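Side-chain contacts in acetyl-CoA acetyltransferase A (Ascaris suum, PDB 6BJA), which probably catalyses the reversible transfer of an acetyl group between acetyl-CoA molecules, as a coenzyme A-binding thiolase of lipid metabolism: residues A[29-32]-A[33-37]; A[370-373]-A[374-378]. All coordinates share one frame; numbering follows the deposited sequence.

Contact 1: residues A[29-32]-A[33-37]; sequences TSLS and AVDLG
Ser-32 and Asp-35 close a capping box at the N-terminus of helix 33-48, the first helix after strand 11-23 in the N-terminal thiolase domain. Two reciprocal bonds define it. Asp-35 N donates to Ser-32 OG at 2.9 Å, and Ser-32 N donates to Asp-35 OD2 at 3.0 Å with an N-H...O angle of 170°, the first bond being equally straight. The carboxylate is nevertheless not met squarely: the amide comes to the anti side of OD2 and lies 35° out of the carboxylate plane. The serine hydroxyl can turn back over the first helical turn because OG sits between the backbone N and the carbonyl carbon (chi1 70°). Ser-32 O, in turn, accepts the regular i to i+4 bond from Leu-36 N. Ser-32 thus takes part in all three hydrogen bonds, donating through N and accepting at OG and O, and the contact is tightest here. A negative carboxylate at this end of a helix would be expected to interact favourably with the helix dipole.

Ala-33 and Leu-36 form the buried side, backed by Leu-68 and Leu-28 respectively, and Ala-33 O receives a bond from Ser-122 OG. The end of Leu-36 comes back toward the preceding loop, its CG 3.5 Å from Ser-32 O. Toward solvent the contact thins: Ser-30 is exposed, its CB directed away from the helix, and the partly exposed Leu-31 is more loosely held. The Leu-31 side chain crosses those of Asp-35 and Leu-36 at about a right angle, with CD2 in van der Waals approach to Asp-35 OD2 at 3.9 Å and CD1 in apolar contact with Leu-36 CD2 at 4.0 Å.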
# COMPACT_ATOMS: atom_id res chain seq x y z
N THR A 29 -14.77 12.83 -11.06
CA THR A 29 -13.91 11.78 -10.50
C THR A 29 -13.95 10.49 -11.31
O THR A 29 -12.94 9.83 -11.49
CB THR A 29 -14.28 11.46 -9.05
OG1 THR A 29 -14.12 12.62 -8.25
CG2 THR A 29 -13.38 10.38 -8.48
N SER A 30 -15.13 10.12 -11.81
CA SER A 30 -15.26 8.85 -12.51
C SER A 30 -14.69 8.87 -13.93
O SER A 30 -14.63 7.82 -14.60
CB SER A 30 -16.73 8.44 -12.54
OG SER A 30 -17.46 9.31 -13.38
N LEU A 31 -14.26 10.05 -14.38
CA LEU A 31 -13.67 10.19 -15.70
C LEU A 31 -12.16 10.38 -15.62
O LEU A 31 -11.66 11.15 -14.81
CB LEU A 31 -14.29 11.37 -16.44
CG LEU A 31 -15.81 11.23 -16.70
CD1 LEU A 31 -16.24 12.38 -17.51
CD2 LEU A 31 -16.16 9.93 -17.40
N SER A 32 -11.45 9.63 -16.45
CA SER A 32 -10.00 9.67 -16.50
C SER A 32 -9.54 10.84 -17.35
O SER A 32 -10.33 11.43 -18.09
CB SER A 32 -9.46 8.37 -17.09
OG SER A 32 -9.79 8.33 -18.47
N ALA A 33 -8.25 11.16 -17.27
CA ALA A 33 -7.68 12.14 -18.17
C ALA A 33 -7.87 11.74 -19.64
O ALA A 33 -8.02 12.60 -20.51
CB ALA A 33 -6.20 12.34 -17.87
N VAL A 34 -7.85 10.44 -19.92
CA VAL A 34 -8.11 9.96 -21.28
C VAL A 34 -9.54 10.30 -21.67
O VAL A 34 -9.78 10.86 -22.74
CB VAL A 34 -7.83 8.44 -21.41
CG1 VAL A 34 -8.40 7.87 -22.72
CG2 VAL A 34 -6.31 8.22 -21.33
N ASP A 35 -10.49 9.98 -20.79
CA ASP A 35 -11.90 10.31 -21.07
C ASP A 35 -12.08 11.80 -21.36
O ASP A 35 -12.74 12.17 -22.32
CB ASP A 35 -12.80 9.92 -19.90
CG ASP A 35 -12.85 8.42 -19.66
OD1 ASP A 35 -12.76 7.61 -20.64
OD2 ASP A 35 -12.99 8.03 -18.48
N LEU A 36 -11.48 12.66 -20.54
CA LEU A 36 -11.68 14.09 -20.74
C LEU A 36 -11.00 14.56 -22.02
O LEU A 36 -11.48 15.47 -22.70
CB LEU A 36 -11.15 14.87 -19.53
CG LEU A 36 -11.78 14.57 -18.17
CD1 LEU A 36 -11.06 15.34 -17.08
CD2 LEU A 36 -13.27 14.94 -18.20
N GLY A 37 -9.86 13.96 -22.33
CA GLY A 37 -9.12 14.30 -23.54
C GLY A 37 -9.92 13.93 -24.77
O GLY A 37 -9.92 14.65 -25.77

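Contact 2: residues A[370-373]-A[374-378]; sequences HALK and SDELG
Glu-376 reaches back to Lys-373 across a type II beta turn, residues 373 to 376, which carries the chain from helix 357-371 into strand 377-384 of the C-terminal thiolase domain. Ser-374 takes the first inner corner; its CB points away from the preceding segment and its OG bonds to Leu-397 O. Asp-375 follows with a positive phi of 79°, the second-corner conformation of this turn type, and its CB is also directed away. Glu-376 N then closes the turn on Lys-373 O at 3.0 Å, the donor tilted 27° from the carbonyl plane.

The same residue adds a second link through its side chain. CG lies anti to the carbonyl carbon (chi1 -70°) and the chain runs extended beyond it, which lays the Glu-376 side chain alongside that of Lys-373, both pointing the same way. Glu-376 OE1 accepts from Lys-373 N at 2.9 Å, the amide approaching from above the carboxylate plane. Lys-373 NZ stays 5.9 Å from Glu-376 OE1, too far for a salt bridge, although the opposite charges may still attract.

Leu-377 directs its CB away from the preceding segment; its side chain touches Leu-312 and Lys-395, while Leu-377 O lies 3.6 Å from Leu-372 CD2. At Gly-378, backbone N meets the other branch of that leucine, Leu-372 CD1, at 3.8 Å. Buried Leu-372 also touches Leu-319 and Ile-394, packing against the two strands that flank 377-384. A water ties the turn to the helix end, donating to both Glu-376 OE1 and Ala-371 O at 2.8 Å.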
# COMPACT_ATOMS: atom_id res chain seq x y z
N HIS A 370 -11.43 33.20 -27.20
CA HIS A 370 -12.86 33.50 -27.23
C HIS A 370 -13.23 34.82 -26.54
O HIS A 370 -14.34 35.30 -26.68
CB HIS A 370 -13.63 32.33 -26.66
CG HIS A 370 -13.66 31.18 -27.59
ND1 HIS A 370 -14.26 31.26 -28.83
CD2 HIS A 370 -13.12 29.94 -27.51
CE1 HIS A 370 -14.10 30.11 -29.46
NE2 HIS A 370 -13.43 29.29 -28.67
N ALA A 371 -12.28 35.42 -25.82
CA ALA A 371 -12.49 36.75 -25.23
C ALA A 371 -12.08 37.87 -26.19
O ALA A 371 -12.67 38.96 -26.18
CB ALA A 371 -11.72 36.86 -23.93
N LEU A 372 -11.08 37.60 -27.02
CA LEU A 372 -10.65 38.54 -28.04
C LEU A 372 -11.75 38.84 -29.04
O LEU A 372 -12.50 37.94 -29.42
CB LEU A 372 -9.44 38.01 -28.80
CG LEU A 372 -8.09 37.98 -28.07
CD1 LEU A 372 -7.08 37.17 -28.88
CD2 LEU A 372 -7.56 39.40 -27.81
N LYS A 373 -11.83 40.10 -29.46
CA LYS A 373 -12.67 40.47 -30.59
C LYS A 373 -11.86 40.47 -31.88
O LYS A 373 -10.63 40.49 -31.85
CB LYS A 373 -13.30 41.85 -30.34
CG LYS A 373 -14.18 41.88 -29.09
CD LYS A 373 -14.57 43.29 -28.70
CE LYS A 373 -15.01 43.33 -27.23
NZ LYS A 373 -15.97 42.22 -26.94
N SER A 374 -12.54 40.44 -33.02
CA SER A 374 -11.85 40.35 -34.31
C SER A 374 -10.81 41.46 -34.48
O SER A 374 -11.08 42.61 -34.16
CB SER A 374 -12.86 40.41 -35.46
OG SER A 374 -13.72 39.28 -35.43
N ASP A 375 -9.63 41.06 -34.97
CA ASP A 375 -8.49 41.93 -35.27
C ASP A 375 -7.69 42.30 -34.02
O ASP A 375 -6.65 42.94 -34.13
CB ASP A 375 -8.93 43.20 -36.01
CG ASP A 375 -9.50 42.92 -37.38
OD1 ASP A 375 -8.94 42.05 -38.08
OD2 ASP A 375 -10.51 43.55 -37.75
N GLU A 376 -8.16 41.89 -32.84
CA GLU A 376 -7.40 42.14 -31.62
C GLU A 376 -6.26 41.14 -31.46
O GLU A 376 -6.36 39.98 -31.89
CB GLU A 376 -8.30 42.09 -30.39
CG GLU A 376 -9.26 43.27 -30.31
CD GLU A 376 -10.04 43.32 -29.01
OE1 GLU A 376 -10.24 42.27 -28.36
OE2 GLU A 376 -10.49 44.44 -28.65
N LEU A 377 -5.19 41.62 -30.84
CA LEU A 377 -4.03 40.81 -30.47
C LEU A 377 -4.13 40.41 -29.02
O LEU A 377 -4.50 41.20 -28.16
CB LEU A 377 -2.72 41.57 -30.71
CG LEU A 377 -2.40 41.93 -32.16
CD1 LEU A 377 -1.07 42.66 -32.20
CD2 LEU A 377 -2.38 40.71 -33.07
N GLY A 378 -3.80 39.14 -28.74
CA GLY A 378 -3.80 38.67 -27.37
C GLY A 378 -2.51 37.90 -27.08
O GLY A 378 -1.86 37.34 -27.97
O HOH W 1 -12.03 41.70 -26.31

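How the contacts relate
Contact 1 precedes contact 2 along the chain, the first in the N-terminal thiolase domain and the second in the C-terminal thiolase domain. Their centres are 31 Å apart and their nearest atoms about 15 Å, so they do not touch. Each marks a helix boundary beside the same mixed sheet: contact 1 starts helix 33-48 after strand 11-23, whereas contact 2 leaves helix 357-371 for strand 377-384. Those two strands are separated in the sheet by 280-289 and 388-396. Both contacts lie away from the catalytic and coenzyme A sites and belong to the scaffold: contact 1 is a helix start, and contact 2 a turn that reverses the chain after a helix end.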